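Local coordinates for PRESAN domain-containing protein (Plasmodium falciparum, PDB 7D2W), which is of unconfirmed function but is a PHISTa-like PRESAN protein, probably exported by the malaria parasite, and may bind other proteins, at residues Ile71-Cys79 with Phe155-Phe163; Thr83-Ala94 with His167-Phe178. All blocks are in the same frame, centred on the assembly; numbering follows the deposited sequence.

Interaction 1: residues Ile71-Cys79 with Phe155-Phe163; sequences IWNHKNGIC and FIRSCIDEF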
loop_
_atom_site.group_PDB
_atom_site.type_symbol
_atom_site.label_atom_id
_atom_site.label_comp_id
_atom_site.label_asym_id
_atom_site.label_seq_id
_atom_site.Cartn_x
_atom_site.Cartn_y
_atom_site.Cartn_z
ATOM N N ILE A 71 21.252 2.640 -10.780
ATOM C CA ILE A 71 20.295 2.067 -9.830
ATOM C C ILE A 71 18.997 2.871 -9.817
ATOM O O ILE A 71 17.898 2.301 -9.831
ATOM C CB ILE A 71 20.932 1.997 -8.428
ATOM C CG1 ILE A 71 21.946 0.854 -8.360
ATOM C CG2 ILE A 71 19.873 1.852 -7.349
ATOM C CD1 ILE A 71 23.009 1.066 -7.307
ATOM N N TRP A 72 19.096 4.204 -9.801
ATOM C CA TRP A 72 17.890 5.034 -9.810
ATOM C C TRP A 72 17.051 4.825 -11.078
ATOM O O TRP A 72 15.816 4.852 -11.023
ATOM C CB TRP A 72 18.280 6.504 -9.652
ATOM C CG TRP A 72 17.133 7.435 -9.371
ATOM C CD1 TRP A 72 16.656 8.419 -10.195
ATOM C CD2 TRP A 72 16.325 7.480 -8.184
ATOM N NE1 TRP A 72 15.605 9.069 -9.590
ATOM C CE2 TRP A 72 15.385 8.517 -8.359
ATOM C CE3 TRP A 72 16.312 6.751 -6.987
ATOM C CZ2 TRP A 72 14.436 8.841 -7.392
ATOM C CZ3 TRP A 72 15.362 7.077 -6.020
ATOM C CH2 TRP A 72 14.449 8.122 -6.228
ATOM N N ASN A 73 17.696 4.626 -12.230
ATOM C CA ASN A 73 16.930 4.331 -13.438
ATOM C C ASN A 73 16.178 3.010 -13.303
ATOM O O ASN A 73 15.036 2.896 -13.756
ATOM C CB ASN A 73 17.850 4.306 -14.663
ATOM C CG ASN A 73 18.367 5.683 -15.022
ATOM O OD1 ASN A 73 17.764 6.695 -14.657
ATOM N ND2 ASN A 73 19.483 5.732 -15.746
ATOM N N HIS A 74 16.799 1.996 -12.692
ATOM C CA HIS A 74 16.073 0.756 -12.426
ATOM C C HIS A 74 14.917 0.993 -11.449
ATOM O O HIS A 74 13.853 0.378 -11.577
ATOM C CB HIS A 74 17.018 -0.318 -11.875
ATOM C CG HIS A 74 17.993 -0.855 -12.884
ATOM N ND1 HIS A 74 17.611 -1.610 -13.976
ATOM C CD2 HIS A 74 19.342 -0.738 -12.959
ATOM C CE1 HIS A 74 18.684 -1.928 -14.683
ATOM N NE2 HIS A 74 19.746 -1.407 -14.092
ATOM N N LYS A 75 15.117 1.858 -10.451
ATOM C CA LYS A 75 14.015 2.228 -9.560
ATOM C C LYS A 75 12.866 2.851 -10.348
ATOM O O LYS A 75 11.697 2.486 -10.164
ATOM C CB LYS A 75 14.514 3.190 -8.475
ATOM C CG LYS A 75 13.392 3.743 -7.568
ATOM C CD LYS A 75 12.908 5.110 -8.045
ATOM C CE LYS A 75 11.836 5.700 -7.115
ATOM N NZ LYS A 75 11.287 6.944 -7.734
ATOM N N ASN A 76 13.185 3.797 -11.233
ATOM C CA ASN A 76 12.160 4.425 -12.063
ATOM C C ASN A 76 11.407 3.393 -12.893
ATOM O O ASN A 76 10.178 3.446 -12.983
ATOM C CB ASN A 76 12.780 5.484 -12.984
ATOM C CG ASN A 76 13.060 6.799 -12.272
ATOM O OD1 ASN A 76 12.408 7.147 -11.285
ATOM N ND2 ASN A 76 14.027 7.545 -12.785
ATOM N N GLY A 77 12.123 2.432 -13.483
ATOM C CA GLY A 77 11.457 1.401 -14.268
ATOM C C GLY A 77 10.501 0.557 -13.443
ATOM O O GLY A 77 9.435 0.158 -13.918
ATOM N N ILE A 78 10.876 0.262 -12.201
ATOM C CA ILE A 78 10.004 -0.501 -11.318
ATOM C C ILE A 78 8.746 0.300 -10.984
ATOM O O ILE A 78 7.623 -0.213 -11.062
ATOM C CB ILE A 78 10.769 -0.897 -10.043
ATOM C CG1 ILE A 78 11.777 -2.004 -10.354
ATOM C CG2 ILE A 78 9.788 -1.304 -8.933
ATOM C CD1 ILE A 78 12.919 -2.060 -9.372
ATOM N N CYS A 79 8.908 1.569 -10.619
ATOM C CA CYS A 79 7.731 2.359 -10.254
ATOM C C CYS A 79 6.830 2.613 -11.457
ATOM O O CYS A 79 5.598 2.553 -11.344
ATOM C CB CYS A 79 8.153 3.680 -9.603
ATOM S SG CYS A 79 9.041 3.378 -8.063
ATOM N N PHE A 155 16.772 5.182 1.569
ATOM C CA PHE A 155 16.019 6.193 0.834
ATOM C C PHE A 155 15.375 5.589 -0.413
ATOM O O PHE A 155 14.183 5.802 -0.679
ATOM C CB PHE A 155 16.934 7.363 0.471
ATOM C CG PHE A 155 16.364 8.264 -0.583
ATOM C CD1 PHE A 155 15.484 9.283 -0.245
ATOM C CD2 PHE A 155 16.691 8.070 -1.921
ATOM C CE1 PHE A 155 14.950 10.108 -1.217
ATOM C CE2 PHE A 155 16.163 8.878 -2.900
ATOM C CZ PHE A 155 15.284 9.915 -2.541
ATOM N N ILE A 156 16.147 4.815 -1.188
ATOM C CA ILE A 156 15.610 4.282 -2.438
ATOM C C ILE A 156 14.484 3.297 -2.155
ATOM O O ILE A 156 13.422 3.340 -2.801
ATOM C CB ILE A 156 16.727 3.639 -3.288
ATOM C CG1 ILE A 156 17.758 4.687 -3.719
ATOM C CG2 ILE A 156 16.124 2.960 -4.534
ATOM C CD1 ILE A 156 19.037 4.068 -4.357
ATOM N N ARG A 157 14.681 2.388 -1.189
ATOM C CA ARG A 157 13.624 1.436 -0.852
ATOM C C ARG A 157 12.390 2.165 -0.327
ATOM O O ARG A 157 11.257 1.806 -0.664
ATOM C CB ARG A 157 14.128 0.398 0.163
ATOM C CG ARG A 157 13.094 -0.705 0.538
ATOM C CD ARG A 157 13.723 -2.103 0.768
ATOM N NE ARG A 157 12.738 -3.194 0.713
ATOM C CZ ARG A 157 13.044 -4.486 0.828
ATOM N NH1 ARG A 157 12.088 -5.426 0.757
ATOM N NH2 ARG A 157 14.313 -4.850 1.000
ATOM N N SER A 158 12.590 3.226 0.460
ATOM C CA SER A 158 11.438 3.978 0.958
ATOM C C SER A 158 10.711 4.720 -0.159
ATOM O O SER A 158 9.488 4.870 -0.091
ATOM C CB SER A 158 11.864 4.951 2.067
ATOM O OG SER A 158 11.998 4.219 3.276
ATOM N N CYS A 159 11.429 5.178 -1.194
ATOM C CA CYS A 159 10.758 5.783 -2.344
ATOM C C CYS A 159 9.874 4.777 -3.073
ATOM O O CYS A 159 8.773 5.111 -3.518
ATOM C CB CYS A 159 11.790 6.362 -3.309
ATOM S SG CYS A 159 12.455 7.924 -2.731
ATOM N N ILE A 160 10.351 3.545 -3.231
ATOM C CA ILE A 160 9.527 2.526 -3.869
ATOM C C ILE A 160 8.306 2.223 -3.008
ATOM O O ILE A 160 7.181 2.128 -3.520
ATOM C CB ILE A 160 10.385 1.280 -4.164
ATOM C CG1 ILE A 160 11.410 1.636 -5.250
ATOM C CG2 ILE A 160 9.510 0.083 -4.641
ATOM C CD1 ILE A 160 12.499 0.578 -5.412
ATOM N N ASP A 161 8.495 2.116 -1.684
ATOM C CA ASP A 161 7.353 1.927 -0.783
ATOM C C ASP A 161 6.353 3.070 -0.912
ATOM O O ASP A 161 5.138 2.854 -0.867
ATOM C CB ASP A 161 7.805 1.858 0.679
ATOM C CG ASP A 161 8.687 0.668 0.988
ATOM O OD1 ASP A 161 8.626 -0.350 0.275
ATOM O OD2 ASP A 161 9.427 0.751 1.996
ATOM N N GLU A 162 6.854 4.300 -1.022
ATOM C CA GLU A 162 5.975 5.459 -1.158
ATOM C C GLU A 162 5.178 5.407 -2.459
ATOM O O GLU A 162 3.995 5.790 -2.491
ATOM C CB GLU A 162 6.800 6.745 -1.078
ATOM C CG GLU A 162 5.965 8.019 -1.091
ATOM C CD GLU A 162 6.809 9.272 -0.947
ATOM O OE1 GLU A 162 8.051 9.185 -1.119
ATOM O OE2 GLU A 162 6.225 10.339 -0.652
ATOM N N PHE A 163 5.806 4.951 -3.548
ATOM C CA PHE A 163 5.075 4.756 -4.800
ATOM C C PHE A 163 4.040 3.644 -4.675
ATOM O O PHE A 163 2.947 3.734 -5.250
ATOM C CB PHE A 163 6.054 4.448 -5.946
ATOM C CG PHE A 163 6.144 5.557 -6.947
ATOM C CD1 PHE A 163 5.144 5.718 -7.900
ATOM C CD2 PHE A 163 7.194 6.471 -6.909
ATOM C CE1 PHE A 163 5.200 6.770 -8.810
ATOM C CE2 PHE A 163 7.262 7.530 -7.823
ATOM C CZ PHE A 163 6.263 7.683 -8.763
#
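Helices 71-79 and 155-163 run nearly parallel where W72, K75 and C79 meet the other segment, with axes 10.4 Å apart at closest approach and N-to-C directions 15° apart. Such spacing leaves room for bulky side chains. K75 is the central one, a knob in the hole made by I156, C159, I160 and F163. Its CG is anti to the backbone N and the chain then bends (chi2 -96°), so that CG lies 3.7 Å from I160 CG1 while CE reaches C159 CB at 3.9 Å. Lysine suits this place because its methylenes pack like a hydrocarbon and its amine continues past the F163 ring to hydrogen-bond Q135 OE1 of helix 117-144.

The indole of W72 swings its six-membered ring across the gap. CZ3 comes 3.7 Å from F155 CE2, the ring planes near parallel but slid until they barely overlap, and C159 SG meets the indole at its edge, 4.0 Å from W72 CH2. W72 NE1 is hydrogen-bonded to T136 OG1. One turn before K75, I71 CG2 touches I156 CD1. At the C-terminal end, C79 CB sits over one face of the F163 ring, 3.9 Å from its centroid, a CH-pi contact, and C79 SG lies oblique to the ring, 3.8 Å from F163 CD2; a small cysteine lets the ring come this close. The interface is therefore joined by dispersion, CH-pi and sulfur-aromatic contacts, while its two buried polar ends are satisfied by Q135 and T136 of helix 117-144.

Interaction 2: residues Thr83-Ala94 with His167-Phe178; sequences TKDLLKNLRGIA and HTDLYVKYEKIF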
loop_
_atom_site.group_PDB
_atom_site.type_symbol
_atom_site.label_atom_id
_atom_site.label_comp_id
_atom_site.label_asym_id
_atom_site.label_seq_id
_atom_site.Cartn_x
_atom_site.Cartn_y
_atom_site.Cartn_z
ATOM N N THR A 83 2.800 1.912 -12.184
ATOM C CA THR A 83 1.787 2.824 -12.711
ATOM C C THR A 83 1.049 2.207 -13.906
ATOM O O THR A 83 -0.187 2.261 -13.987
ATOM C CB THR A 83 2.448 4.141 -13.103
ATOM O OG1 THR A 83 3.030 4.743 -11.942
ATOM C CG2 THR A 83 1.430 5.106 -13.732
ATOM N N LYS A 84 1.795 1.631 -14.851
ATOM C CA LYS A 84 1.165 0.951 -15.984
ATOM C C LYS A 84 0.188 -0.117 -15.505
ATOM O O LYS A 84 -0.935 -0.214 -16.016
ATOM C CB LYS A 84 2.225 0.317 -16.888
ATOM C CG LYS A 84 3.060 1.296 -17.736
ATOM C CD LYS A 84 3.735 0.577 -18.928
ATOM C CE LYS A 84 2.746 -0.355 -19.646
ATOM N NZ LYS A 84 2.940 -0.523 -21.140
ATOM N N ASP A 85 0.592 -0.907 -14.500
ATOM C CA ASP A 85 -0.264 -1.961 -13.959
ATOM C C ASP A 85 -1.519 -1.389 -13.309
ATOM O O ASP A 85 -2.614 -1.953 -13.447
ATOM C CB ASP A 85 0.503 -2.785 -12.928
ATOM C CG ASP A 85 1.587 -3.652 -13.547
ATOM O OD1 ASP A 85 1.615 -3.835 -14.785
ATOM O OD2 ASP A 85 2.420 -4.147 -12.774
ATOM N N LEU A 86 -1.369 -0.304 -12.553
ATOM C CA LEU A 86 -2.523 0.346 -11.935
ATOM C C LEU A 86 -3.527 0.805 -12.992
ATOM O O LEU A 86 -4.735 0.579 -12.857
ATOM C CB LEU A 86 -2.043 1.528 -11.090
ATOM C CG LEU A 86 -3.122 2.525 -10.662
ATOM C CD1 LEU A 86 -3.932 1.930 -9.531
ATOM C CD2 LEU A 86 -2.487 3.850 -10.229
ATOM N N LEU A 87 -3.043 1.459 -14.049
ATOM C CA LEU A 87 -3.941 1.958 -15.087
ATOM C C LEU A 87 -4.603 0.812 -15.838
ATOM O O LEU A 87 -5.767 0.916 -16.240
ATOM C CB LEU A 87 -3.181 2.856 -16.058
ATOM C CG LEU A 87 -2.716 4.181 -15.457
ATOM C CD1 LEU A 87 -1.924 4.943 -16.500
ATOM C CD2 LEU A 87 -3.912 4.994 -14.965
ATOM N N LYS A 88 -3.871 -0.283 -16.041
ATOM C CA LYS A 88 -4.455 -1.475 -16.651
ATOM C C LYS A 88 -5.571 -2.030 -15.774
ATOM O O LYS A 88 -6.664 -2.362 -16.264
ATOM C CB LYS A 88 -3.359 -2.526 -16.878
ATOM C CG LYS A 88 -3.779 -3.801 -17.650
ATOM C CD LYS A 88 -2.565 -4.728 -17.841
ATOM C CE LYS A 88 -2.932 -6.059 -18.492
ATOM N NZ LYS A 88 -3.220 -5.938 -19.952
ATOM N N ASN A 89 -5.323 -2.116 -14.468
ATOM C CA ASN A 89 -6.330 -2.663 -13.565
ATOM C C ASN A 89 -7.523 -1.724 -13.430
ATOM O O ASN A 89 -8.668 -2.181 -13.349
ATOM C CB ASN A 89 -5.700 -2.964 -12.207
ATOM C CG ASN A 89 -4.534 -3.923 -12.319
ATOM O OD1 ASN A 89 -4.472 -4.718 -13.251
ATOM N ND2 ASN A 89 -3.592 -3.837 -11.383
ATOM N N LEU A 90 -7.282 -0.410 -13.416
ATOM C CA LEU A 90 -8.387 0.537 -13.320
ATOM C C LEU A 90 -9.222 0.550 -14.594
ATOM O O LEU A 90 -10.457 0.645 -14.536
ATOM C CB LEU A 90 -7.849 1.932 -13.003
ATOM C CG LEU A 90 -7.463 2.144 -11.530
ATOM C CD1 LEU A 90 -7.121 3.627 -11.262
ATOM C CD2 LEU A 90 -8.557 1.663 -10.578
ATOM N N ARG A 91 -8.569 0.444 -15.754
ATOM C CA ARG A 91 -9.306 0.373 -17.008
ATOM C C ARG A 91 -10.263 -0.811 -17.016
ATOM O O ARG A 91 -11.365 -0.719 -17.565
ATOM C CB ARG A 91 -8.328 0.277 -18.181
ATOM C CG ARG A 91 -8.996 0.342 -19.530
ATOM C CD ARG A 91 -9.527 1.742 -19.816
ATOM N NE ARG A 91 -10.961 1.830 -19.550
ATOM C CZ ARG A 91 -11.795 2.626 -20.208
ATOM N NH1 ARG A 91 -11.339 3.408 -21.176
ATOM N NH2 ARG A 91 -13.084 2.639 -19.897
ATOM N N GLY A 92 -9.874 -1.915 -16.376
ATOM C CA GLY A 92 -10.733 -3.084 -16.335
ATOM C C GLY A 92 -12.042 -2.840 -15.611
ATOM O O GLY A 92 -13.080 -3.381 -15.997
ATOM N N ILE A 93 -12.015 -2.032 -14.549
ATOM C CA ILE A 93 -13.208 -1.821 -13.732
ATOM C C ILE A 93 -13.887 -0.492 -14.020
ATOM O O ILE A 93 -14.969 -0.235 -13.484
ATOM C CB ILE A 93 -12.884 -1.942 -12.232
ATOM C CG1 ILE A 93 -11.998 -0.782 -11.785
ATOM C CG2 ILE A 93 -12.209 -3.278 -11.947
ATOM C CD1 ILE A 93 -11.530 -0.895 -10.346
ATOM N N ALA A 94 -13.291 0.354 -14.854
ATOM C CA ALA A 94 -13.957 1.566 -15.291
ATOM C C ALA A 94 -15.206 1.217 -16.103
ATOM O O ALA A 94 -15.228 0.219 -16.830
ATOM C CB ALA A 94 -13.012 2.419 -16.135
ATOM N N HIS A 167 0.111 4.181 -5.387
ATOM C CA HIS A 167 -0.665 3.326 -6.284
ATOM C C HIS A 167 -1.844 2.693 -5.551
ATOM O O HIS A 167 -2.927 2.526 -6.120
ATOM C CB HIS A 167 0.231 2.242 -6.888
ATOM C CG HIS A 167 1.204 2.754 -7.905
ATOM N ND1 HIS A 167 2.420 2.152 -8.137
ATOM C CD2 HIS A 167 1.135 3.807 -8.754
ATOM C CE1 HIS A 167 3.063 2.811 -9.084
ATOM N NE2 HIS A 167 2.306 3.822 -9.474
ATOM N N THR A 168 -1.642 2.329 -4.289
ATOM C CA THR A 168 -2.738 1.798 -3.485
ATOM C C THR A 168 -3.802 2.864 -3.254
ATOM O O THR A 168 -4.999 2.601 -3.418
ATOM C CB THR A 168 -2.196 1.280 -2.152
ATOM O OG1 THR A 168 -1.247 0.244 -2.407
ATOM C CG2 THR A 168 -3.330 0.711 -1.276
ATOM N N ASP A 169 -3.377 4.074 -2.875
ATOM C CA ASP A 169 -4.326 5.158 -2.636
ATOM C C ASP A 169 -5.177 5.426 -3.867
ATOM O O ASP A 169 -6.401 5.600 -3.763
ATOM C CB ASP A 169 -3.583 6.426 -2.221
ATOM C CG ASP A 169 -3.074 6.365 -0.800
ATOM O OD1 ASP A 169 -3.333 5.358 -0.111
ATOM O OD2 ASP A 169 -2.382 7.310 -0.383
ATOM N N LEU A 170 -4.545 5.481 -5.043
ATOM C CA LEU A 170 -5.286 5.737 -6.273
ATOM C C LEU A 170 -6.248 4.595 -6.591
ATOM O O LEU A 170 -7.391 4.833 -6.993
ATOM C CB LEU A 170 -4.306 5.951 -7.432
ATOM C CG LEU A 170 -3.523 7.271 -7.395
ATOM C CD1 LEU A 170 -2.379 7.260 -8.433
ATOM C CD2 LEU A 170 -4.469 8.424 -7.659
ATOM N N TYR A 171 -5.804 3.348 -6.443
ATOM C CA TYR A 171 -6.695 2.230 -6.737
ATOM C C TYR A 171 -7.919 2.247 -5.821
ATOM O O TYR A 171 -9.048 2.093 -6.294
ATOM C CB TYR A 171 -5.954 0.891 -6.638
ATOM C CG TYR A 171 -6.742 -0.254 -7.261
ATOM C CD1 TYR A 171 -6.762 -0.444 -8.635
ATOM C CD2 TYR A 171 -7.487 -1.123 -6.473
ATOM C CE1 TYR A 171 -7.495 -1.470 -9.205
ATOM C CE2 TYR A 171 -8.224 -2.152 -7.035
ATOM C CZ TYR A 171 -8.222 -2.323 -8.401
ATOM O OH TYR A 171 -8.948 -3.346 -8.966
ATOM N N VAL A 172 -7.712 2.448 -4.520
ATOM C CA VAL A 172 -8.811 2.505 -3.561
ATOM C C VAL A 172 -9.788 3.615 -3.938
ATOM O O VAL A 172 -11.008 3.408 -3.975
ATOM C CB VAL A 172 -8.234 2.696 -2.143
ATOM C CG1 VAL A 172 -9.261 3.269 -1.180
ATOM C CG2 VAL A 172 -7.673 1.365 -1.630
ATOM N N LYS A 173 -9.258 4.803 -4.242
ATOM C CA LYS A 173 -10.096 5.948 -4.596
ATOM C C LYS A 173 -10.982 5.652 -5.803
ATOM O O LYS A 173 -12.185 5.938 -5.781
ATOM C CB LYS A 173 -9.221 7.176 -4.865
ATOM C CG LYS A 173 -10.010 8.393 -5.399
ATOM C CD LYS A 173 -9.205 9.688 -5.298
ATOM C CE LYS A 173 -8.157 9.776 -6.404
ATOM N NZ LYS A 173 -7.180 10.912 -6.223
ATOM N N TYR A 174 -10.405 5.103 -6.882
ATOM C CA TYR A 174 -11.184 4.911 -8.098
ATOM C C TYR A 174 -12.005 3.634 -8.052
ATOM O O TYR A 174 -13.048 3.557 -8.712
ATOM C CB TYR A 174 -10.274 4.933 -9.339
ATOM C CG TYR A 174 -9.878 6.350 -9.621
ATOM C CD1 TYR A 174 -10.790 7.237 -10.190
ATOM C CD2 TYR A 174 -8.637 6.834 -9.231
ATOM C CE1 TYR A 174 -10.463 8.555 -10.399
ATOM C CE2 TYR A 174 -8.295 8.160 -9.436
ATOM C CZ TYR A 174 -9.216 9.012 -10.010
ATOM O OH TYR A 174 -8.885 10.321 -10.209
ATOM N N GLU A 175 -11.565 2.626 -7.293
ATOM C CA GLU A 175 -12.397 1.437 -7.153
ATOM C C GLU A 175 -13.747 1.798 -6.554
ATOM O O GLU A 175 -14.788 1.273 -6.980
ATOM C CB GLU A 175 -11.712 0.383 -6.292
ATOM C CG GLU A 175 -12.366 -0.976 -6.453
ATOM C CD GLU A 175 -11.843 -2.006 -5.472
ATOM O OE1 GLU A 175 -10.880 -1.704 -4.748
ATOM O OE2 GLU A 175 -12.401 -3.120 -5.422
ATOM N N LYS A 176 -13.750 2.710 -5.584
ATOM C CA LYS A 176 -15.003 3.124 -4.971
ATOM C C LYS A 176 -15.859 3.894 -5.964
ATOM O O LYS A 176 -17.053 3.610 -6.116
ATOM C CB LYS A 176 -14.728 3.970 -3.729
ATOM C CG LYS A 176 -14.224 3.176 -2.541
ATOM C CD LYS A 176 -14.166 4.026 -1.278
ATOM C CE LYS A 176 -12.746 4.484 -0.970
ATOM N NZ LYS A 176 -12.380 4.224 0.454
ATOM N N ILE A 177 -15.262 4.870 -6.657
ATOM C CA ILE A 177 -16.026 5.694 -7.592
ATOM C C ILE A 177 -16.593 4.840 -8.716
ATOM O O ILE A 177 -17.778 4.938 -9.050
ATOM C CB ILE A 177 -15.161 6.836 -8.152
ATOM C CG1 ILE A 177 -14.551 7.655 -7.028
ATOM C CG2 ILE A 177 -16.001 7.757 -9.016
ATOM C CD1 ILE A 177 -13.436 8.547 -7.510
ATOM N N PHE A 178 -15.750 4.010 -9.339
ATOM C CA PHE A 178 -16.214 3.243 -10.490
ATOM C C PHE A 178 -17.294 2.240 -10.091
ATOM O O PHE A 178 -18.289 2.079 -10.803
ATOM C CB PHE A 178 -15.039 2.535 -11.163
ATOM C CG PHE A 178 -14.125 3.459 -11.930
ATOM C CD1 PHE A 178 -14.575 4.689 -12.388
ATOM C CD2 PHE A 178 -12.810 3.086 -12.198
ATOM C CE1 PHE A 178 -13.733 5.535 -13.096
ATOM C CE2 PHE A 178 -11.965 3.928 -12.903
ATOM C CZ PHE A 178 -12.430 5.157 -13.351
#
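Y171 reaches across from helix 167-178 into the hole formed by L86, N89, L90 and I93. Its CB rests 3.7 Å from L86 CD1. With CG anti to the backbone N (chi1 -166°), the ring slides along L90 in the opposite sense: CD1 is 3.4 Å from L90 CD2, and CE1 meets N89 CB at 3.8 Å. CZ and OH finish beside I93 CD1, the hydroxyl oxygen 3.8 Å from that methyl. A tyrosine fits here because its long flat ring can span two turns of the facing helix at the partly exposed border, where K165 of the second subunit makes a cation-pi contact with it.

The two helices, 65-93 and 149-181, are neighbours in the four-helix bundle of this PRESAN domain; here their segments lie only 9° from parallel. On the inner side, leucines supply branched methyls that fill the space between the backbones: L86 CD2 lies against L170 CD1, and L90 packs on Y174 CB. The Y174 hydroxyl is hydrogen-bonded to D123 OD2. At the start of the contact T83 OG1 and H167 NE2 share a 2.7 Å hydrogen bond, the threonine oxygen lying at the edge of the imidazole. At the far end, A94 CA lies over one face of the F178 ring, 3.9 Å from the centroid, and the small methyl of A94 fits beside the same ring, its CB near F178 CE2, while I93 CG1 approaches at the edge.

Both contacts join helix 65-93 to helix 149-181, interaction 2 continuing interaction 1 along the same pair, with centres about 20 Å apart. C79 O of interaction 1 packs against the H167 ring of interaction 2, and the F163 and H167 rings also meet there. Interaction 1 lies close to the chain's centre and is almost wholly buried. Interaction 2 lies farther out, is partly exposed, and buries more surface, 605 against 456 Å². Chemistry follows place: sulfur, indole and lysine methylenes in the first, leucines, tyrosine and a threonine-histidine hydrogen bond in the second. The second subunit meets Y171 and E175 of interaction 2, but in 155-163 it meets R157, S158 and D161, which do not touch 71-79.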